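Local structure of synaptonemal complex protein 2 (Mus musculus, 5IWZ) at residues 138-141 and 146-149; 217-222 and 270-275; 238-243 and 247-252. The protein forms a major part of the axial and lateral elements of synaptonemal complexes and is required for chromosome synapsis in meiosis and for inserting SYCP3 into these complexes. One frame throughout, in Å; residues are numbered along the deposited sequence.

Interaction 1. Residues 138-141 and 146-149; sequences VIYD and GKNQ
Y140 and K147 face each other across a tight turn between two successive helices, 123-141 and 144-163. This is a helical hairpin in the armadillo-repeat-like domain, in the N-terminal part of the protein, a region built from stacked helices. The aliphatic part of K147 lies over one face of the Y140 ring. Its CG sits 3.6 Å from the ring centroid in a CH-pi contact. The CG-to-centroid line is 16° off the ring normal and shifted toward the rim, so CE2 of Y140 is the closest ring atom, at 3.5 Å. Both side chains have CG anti to the backbone N, chi1 177° in Y140 and 179° in K147. This carries each one out from its helix to where the two meet. The phenol OH makes a weak hydrogen bond to M182 O on helix 169-185. The tyrosine thus links the hairpin to the next helix.

G146 allows the backbones to close up. Its CA comes 3.8 Å from I139 O and 4.0 Å from I139 CG2, with no side chain in the way. The I139 side chain also packs on L99, V100 and M103 of helix 99-108. At the start of the second helix, the N of G146 is hydrogen-bonded to S143 OG.

No hydrogen bond or salt bridge crosses between the segments. The lysine amine lies near R185, a like charge. D141 OD2 is 5.0 Å from K147 NZ, too far for a salt bridge, but its negative charge may partly offset that crowding. The K147 chain is bent at chi3. The bend brings CE back toward the first helix, where it stops 3.1 Å from the backbone O of Y140.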
# COMPACT_ATOMS: atom_id res chain seq x y z
N VAL A 138 7.45 1.00 -13.58
CA VAL A 138 8.49 1.16 -14.60
C VAL A 138 7.89 1.12 -16.00
O VAL A 138 8.28 1.89 -16.89
CB VAL A 138 9.58 0.08 -14.42
CG1 VAL A 138 10.45 -0.05 -15.67
CG2 VAL A 138 10.45 0.37 -13.18
N ILE A 139 6.93 0.21 -16.22
CA ILE A 139 6.25 0.15 -17.51
C ILE A 139 5.38 1.38 -17.72
O ILE A 139 5.28 1.91 -18.84
CB ILE A 139 5.43 -1.14 -17.61
CG1 ILE A 139 6.32 -2.37 -17.44
CG2 ILE A 139 4.65 -1.17 -18.92
CD1 ILE A 139 5.57 -3.60 -17.01
N TYR A 140 4.70 1.83 -16.67
CA TYR A 140 3.84 3.00 -16.78
C TYR A 140 4.65 4.21 -17.22
O TYR A 140 4.23 4.95 -18.11
CB TYR A 140 3.16 3.22 -15.43
CG TYR A 140 2.26 4.43 -15.28
CD1 TYR A 140 2.79 5.70 -15.02
CD2 TYR A 140 0.87 4.30 -15.33
CE1 TYR A 140 1.97 6.79 -14.84
CE2 TYR A 140 0.05 5.39 -15.15
CZ TYR A 140 0.60 6.64 -14.91
OH TYR A 140 -0.21 7.73 -14.73
N ASP A 141 5.85 4.38 -16.65
CA ASP A 141 6.65 5.59 -16.88
C ASP A 141 7.45 5.56 -18.17
O ASP A 141 8.06 6.58 -18.52
CB ASP A 141 7.62 5.82 -15.71
CG ASP A 141 6.90 6.11 -14.42
OD1 ASP A 141 7.36 5.61 -13.36
OD2 ASP A 141 5.89 6.84 -14.44
N GLY A 146 2.59 1.95 -22.73
CA GLY A 146 2.67 1.23 -21.47
C GLY A 146 1.79 1.85 -20.41
O GLY A 146 1.12 1.16 -19.66
N LYS A 147 1.75 3.19 -20.38
CA LYS A 147 0.93 3.90 -19.41
C LYS A 147 -0.56 3.66 -19.66
O LYS A 147 -1.33 3.41 -18.72
CB LYS A 147 1.27 5.38 -19.47
CG LYS A 147 0.49 6.28 -18.54
CD LYS A 147 1.10 7.67 -18.59
CE LYS A 147 2.62 7.60 -18.44
NZ LYS A 147 3.27 8.90 -18.13
N ASN A 148 -0.99 3.74 -20.93
CA ASN A 148 -2.40 3.52 -21.22
C ASN A 148 -2.83 2.10 -20.84
O ASN A 148 -3.90 1.91 -20.24
CB ASN A 148 -2.72 3.78 -22.69
CG ASN A 148 -4.11 3.29 -23.07
OD1 ASN A 148 -5.12 3.92 -22.74
ND2 ASN A 148 -4.18 2.12 -23.71
N GLN A 149 -2.03 1.10 -21.20
CA GLN A 149 -2.42 -0.28 -20.90
C GLN A 149 -2.42 -0.54 -19.41
O GLN A 149 -3.29 -1.26 -18.90
CB GLN A 149 -1.51 -1.27 -21.62
CG GLN A 149 -1.67 -1.26 -23.14
CD GLN A 149 -0.93 -2.39 -23.84
OE1 GLN A 149 -0.76 -3.48 -23.29
NE2 GLN A 149 -0.45 -2.11 -25.05

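Interaction 2. Residues 217-222 and 270-275; sequences ELQVGI and LVNGIL
Q219 (chi1 -77°) and N272 (chi1 -67°) both keep CG beside the backbone N and anti to the carbonyl carbon. Beyond CG the Q219 chain is extended, and its amide is carried well out from helix 216-229. N272 is shorter and comes from the opposite direction off helix 260-274. The reach is needed, because the CA atoms of Q219 and N272 are 10.2 Å apart. The two amides meet nearly coplanar, with their planes 19° apart, and form a paired amide-amide contact. N272 ND2 gives a hydrogen bond to Q219 OE1 at 3.0 Å, almost straight. Q219 NE2 returns one to N272 OD1 at 2.9 Å. Each donor lies in the plane of the accepting carbonyl, on a lone pair. The two bonds close a ring of eight atoms, hydrogens included, and hold both amides flat against rotation.

Q219 NE2 also gives a hydrogen bond to the backbone O of I210, on helix 197-212. Two acceptors therefore grip this nitrogen. The I210 carbonyl marks which end of the Q219 amide is the donor, and the pairing then sets the orientation of N272. Both residues are buried, so the pairing satisfies polar groups away from solvent. A leucine in place of Q219 would probably leave the buried N272 amide and the I210 carbonyl without their mates and N272 free to turn.

This polar bridge joins helices that are far apart in sequence. The helices that carry it pack largely through apolar side chains. L218 lies against L176 of helix 169-185, and I222 against M206 and I210 of helix 197-212. V271 and I274 of helix 260-274 rest on I248 of helix 246-253, so the bridge has helices gathered round both of its ends.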
# COMPACT_ATOMS: atom_id res chain seq x y z
N GLU A 217 -5.80 4.93 6.96
CA GLU A 217 -5.01 5.13 5.74
C GLU A 217 -5.75 4.63 4.50
O GLU A 217 -5.73 5.28 3.44
CB GLU A 217 -3.65 4.41 5.85
CG GLU A 217 -2.87 4.40 4.52
CD GLU A 217 -1.45 3.82 4.63
OE1 GLU A 217 -0.88 3.79 5.74
OE2 GLU A 217 -0.89 3.41 3.60
N LEU A 218 -6.42 3.49 4.60
CA LEU A 218 -7.21 3.01 3.48
C LEU A 218 -8.42 3.91 3.23
O LEU A 218 -8.79 4.14 2.08
CB LEU A 218 -7.63 1.57 3.72
CG LEU A 218 -6.53 0.52 3.56
CD1 LEU A 218 -7.07 -0.81 4.02
CD2 LEU A 218 -6.04 0.41 2.07
N GLN A 219 -9.03 4.45 4.30
CA GLN A 219 -10.15 5.37 4.12
C GLN A 219 -9.73 6.58 3.28
O GLN A 219 -10.44 6.99 2.35
CB GLN A 219 -10.71 5.84 5.47
CG GLN A 219 -11.60 4.84 6.21
CD GLN A 219 -12.23 5.44 7.48
OE1 GLN A 219 -11.55 6.06 8.28
NE2 GLN A 219 -13.55 5.26 7.64
N VAL A 220 -8.57 7.16 3.60
CA VAL A 220 -8.11 8.34 2.87
C VAL A 220 -7.80 7.97 1.42
O VAL A 220 -8.19 8.69 0.49
CB VAL A 220 -6.88 8.97 3.54
CG1 VAL A 220 -6.42 10.21 2.75
CG2 VAL A 220 -7.16 9.31 4.99
N GLY A 221 -7.08 6.87 1.21
CA GLY A 221 -6.71 6.49 -0.15
C GLY A 221 -7.91 6.23 -1.04
O GLY A 221 -7.90 6.54 -2.23
N ILE A 222 -8.96 5.62 -0.48
CA ILE A 222 -10.17 5.37 -1.24
C ILE A 222 -10.87 6.69 -1.56
O ILE A 222 -11.27 6.92 -2.70
CB ILE A 222 -11.12 4.43 -0.49
CG1 ILE A 222 -10.54 3.02 -0.43
CG2 ILE A 222 -12.52 4.48 -1.15
CD1 ILE A 222 -11.28 2.11 0.54
N LEU A 270 -16.16 13.04 10.56
CA LEU A 270 -17.62 13.04 10.56
C LEU A 270 -18.18 11.63 10.32
O LEU A 270 -19.06 11.17 11.06
CB LEU A 270 -18.16 13.99 9.49
CG LEU A 270 -18.00 15.47 9.82
CD1 LEU A 270 -18.65 16.34 8.77
CD2 LEU A 270 -18.59 15.74 11.19
N VAL A 271 -17.71 10.95 9.28
CA VAL A 271 -18.24 9.63 8.95
C VAL A 271 -18.05 8.67 10.12
O VAL A 271 -19.00 8.03 10.58
CB VAL A 271 -17.58 9.09 7.67
CG1 VAL A 271 -17.70 7.59 7.61
CG2 VAL A 271 -18.24 9.72 6.47
N ASN A 272 -16.81 8.56 10.61
CA ASN A 272 -16.56 7.61 11.69
C ASN A 272 -17.29 8.02 12.96
O ASN A 272 -17.69 7.16 13.75
CB ASN A 272 -15.05 7.48 11.93
CG ASN A 272 -14.33 6.83 10.75
OD1 ASN A 272 -14.86 5.91 10.11
ND2 ASN A 272 -13.13 7.33 10.45
N GLY A 273 -17.49 9.33 13.16
CA GLY A 273 -18.26 9.77 14.30
C GLY A 273 -19.72 9.36 14.20
O GLY A 273 -20.28 8.78 15.14
N ILE A 274 -20.34 9.61 13.05
CA ILE A 274 -21.77 9.35 12.92
C ILE A 274 -22.07 7.85 12.98
O ILE A 274 -23.18 7.45 13.35
CB ILE A 274 -22.33 9.98 11.62
CG1 ILE A 274 -23.83 10.24 11.76
CG2 ILE A 274 -22.13 9.06 10.44
CD1 ILE A 274 -24.22 10.90 13.07
N LEU A 275 -21.12 7.01 12.60
CA LEU A 275 -21.38 5.58 12.62
C LEU A 275 -21.53 5.03 14.03
O LEU A 275 -21.99 3.89 14.19
CB LEU A 275 -20.26 4.82 11.89
CG LEU A 275 -20.29 5.00 10.37
CD1 LEU A 275 -19.09 4.32 9.78
CD2 LEU A 275 -21.57 4.42 9.79

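Interaction 3. Residues 238-243 and 247-252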
# COMPACT_ATOMS: atom_id res chain seq x y z
N LEU A 238 -23.14 11.96 -7.19
CA LEU A 238 -22.63 10.63 -6.84
C LEU A 238 -22.59 10.42 -5.34
O LEU A 238 -22.69 9.27 -4.88
CB LEU A 238 -21.24 10.44 -7.45
CG LEU A 238 -21.28 10.39 -8.98
CD1 LEU A 238 -19.92 10.70 -9.61
CD2 LEU A 238 -21.80 9.04 -9.46
N ALA A 239 -22.42 11.49 -4.56
CA ALA A 239 -22.44 11.35 -3.11
C ALA A 239 -23.71 10.66 -2.63
O ALA A 239 -23.67 9.82 -1.73
CB ALA A 239 -22.30 12.72 -2.44
N TYR A 240 -24.85 11.00 -3.25
CA TYR A 240 -26.12 10.45 -2.82
C TYR A 240 -26.38 9.05 -3.37
O TYR A 240 -27.25 8.35 -2.85
CB TYR A 240 -27.25 11.42 -3.21
CG TYR A 240 -27.09 12.73 -2.46
CD1 TYR A 240 -27.37 12.81 -1.10
CD2 TYR A 240 -26.60 13.87 -3.10
CE1 TYR A 240 -27.20 13.99 -0.40
CE2 TYR A 240 -26.43 15.06 -2.41
CZ TYR A 240 -26.73 15.12 -1.05
OH TYR A 240 -26.56 16.30 -0.36
N GLU A 241 -25.64 8.62 -4.40
CA GLU A 241 -25.69 7.23 -4.83
C GLU A 241 -24.75 6.36 -4.01
O GLU A 241 -25.07 5.21 -3.71
CB GLU A 241 -25.33 7.12 -6.31
CG GLU A 241 -26.07 8.10 -7.19
CD GLU A 241 -26.24 7.57 -8.60
OE1 GLU A 241 -27.16 6.75 -8.81
OE2 GLU A 241 -25.46 7.97 -9.48
N TRP A 242 -23.59 6.90 -3.64
CA TRP A 242 -22.55 6.14 -2.96
C TRP A 242 -22.82 5.94 -1.46
O TRP A 242 -22.35 4.96 -0.88
CB TRP A 242 -21.20 6.83 -3.16
CG TRP A 242 -20.70 6.74 -4.56
CD1 TRP A 242 -21.14 5.90 -5.55
CD2 TRP A 242 -19.64 7.52 -5.15
NE1 TRP A 242 -20.42 6.11 -6.71
CE2 TRP A 242 -19.50 7.09 -6.49
CE3 TRP A 242 -18.81 8.53 -4.67
CZ2 TRP A 242 -18.56 7.65 -7.35
CZ3 TRP A 242 -17.86 9.08 -5.54
CH2 TRP A 242 -17.75 8.64 -6.86
N PHE A 243 -23.57 6.84 -0.82
CA PHE A 243 -23.74 6.79 0.63
C PHE A 243 -25.22 6.86 0.99
O PHE A 243 -25.85 7.90 0.82
CB PHE A 243 -22.94 7.90 1.30
CG PHE A 243 -21.47 7.90 0.95
CD1 PHE A 243 -20.62 6.93 1.47
CD2 PHE A 243 -20.93 8.86 0.11
CE1 PHE A 243 -19.26 6.93 1.16
CE2 PHE A 243 -19.58 8.87 -0.20
CZ PHE A 243 -18.74 7.89 0.32
N PHE A 247 -26.62 12.17 6.16
CA PHE A 247 -25.54 12.85 6.87
C PHE A 247 -24.19 12.63 6.19
O PHE A 247 -23.40 13.56 6.03
CB PHE A 247 -25.50 12.37 8.32
CG PHE A 247 -24.42 13.00 9.15
CD1 PHE A 247 -23.14 12.44 9.21
CD2 PHE A 247 -24.68 14.14 9.92
CE1 PHE A 247 -22.14 13.01 9.98
CE2 PHE A 247 -23.69 14.71 10.69
CZ PHE A 247 -22.42 14.15 10.73
N ILE A 248 -23.92 11.39 5.76
CA ILE A 248 -22.62 11.06 5.17
C ILE A 248 -22.53 11.57 3.74
O ILE A 248 -21.51 12.14 3.33
CB ILE A 248 -22.37 9.54 5.26
CG1 ILE A 248 -22.17 9.13 6.73
CG2 ILE A 248 -21.19 9.13 4.37
CD1 ILE A 248 -22.10 7.62 6.96
N ALA A 249 -23.58 11.38 2.95
CA ALA A 249 -23.60 11.92 1.58
C ALA A 249 -23.39 13.43 1.57
O ALA A 249 -22.66 13.95 0.72
CB ALA A 249 -24.92 11.55 0.89
N ASN A 250 -24.03 14.15 2.51
CA ASN A 250 -23.84 15.60 2.63
C ASN A 250 -22.38 15.96 2.90
O ASN A 250 -21.82 16.86 2.27
CB ASN A 250 -24.73 16.18 3.75
CG ASN A 250 -26.22 16.10 3.45
OD1 ASN A 250 -26.63 15.81 2.32
ND2 ASN A 250 -27.04 16.37 4.47
N ALA A 251 -21.76 15.31 3.89
CA ALA A 251 -20.36 15.61 4.19
C ALA A 251 -19.45 15.33 2.99
O ALA A 251 -18.53 16.11 2.71
CB ALA A 251 -19.89 14.82 5.41
N PHE A 252 -19.70 14.22 2.28
CA PHE A 252 -18.84 13.85 1.16
C PHE A 252 -18.84 14.94 0.09
O PHE A 252 -17.77 15.33 -0.41
CB PHE A 252 -19.30 12.53 0.56
CG PHE A 252 -18.38 11.99 -0.50
CD1 PHE A 252 -17.16 11.42 -0.16
CD2 PHE A 252 -18.74 12.06 -1.85
CE1 PHE A 252 -16.31 10.92 -1.14
CE2 PHE A 252 -17.89 11.56 -2.83
CZ PHE A 252 -16.68 11.00 -2.47
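F252 meets F243 across the contact, with the two side chains crossing at about a right angle. CE2 of F243 sits over one face of the F252 ring, 3.4 Å from F252 CG. The ring planes are 57° apart, an oblique pairing. F252 also has W242 beside it, at 70° between planes, with W242 CE3 3.7 Å from F252 CE2. The F252 side chain has CG anti to its own N, chi1 -173°, which turns the ring toward helix 232-242. There A239 CB touches its edge, and the three aromatic rings form a cluster. F267 of helix 260-274 adds an edge-to-face partner for F252.

I248 CG2 packs on F243 at 3.6 Å from CG. A249 CB fits where the helices come close, 3.4 Å from A239 O and 3.4 Å from Y240 CD1. Toward the surface, Y240 crosses N250 obliquely. Its OH gives a hydrogen bond to N250 OD1 at 2.7 Å, tilted from the carbonyl plane.

This hairpin of helices 232-242 and 246-253 is probably held mainly by burial of the aromatic cluster, with the Y240-N250 bond adding a directional link where the side chains reach solvent.

In the fold
Interactions 1 and 3 each close a short turn between consecutive helices, whereas interaction 2 joins helices far apart in sequence. Interaction 1 stands apart from the other two, with centres 31 and 33 Å away. Interactions 2 and 3 touch: segment 270-275 packs on 247-252, with F247 against I274. The helices of interaction 3 lie between those of interaction 2 along the chain. All three are largely buried, but their chemistry differs. Interaction 2 is wholly polar and interaction 3 mostly aromatic, with its hydrogen bond toward the surface. Interaction 1 relies on a lysine chain against a ring and on close backbones.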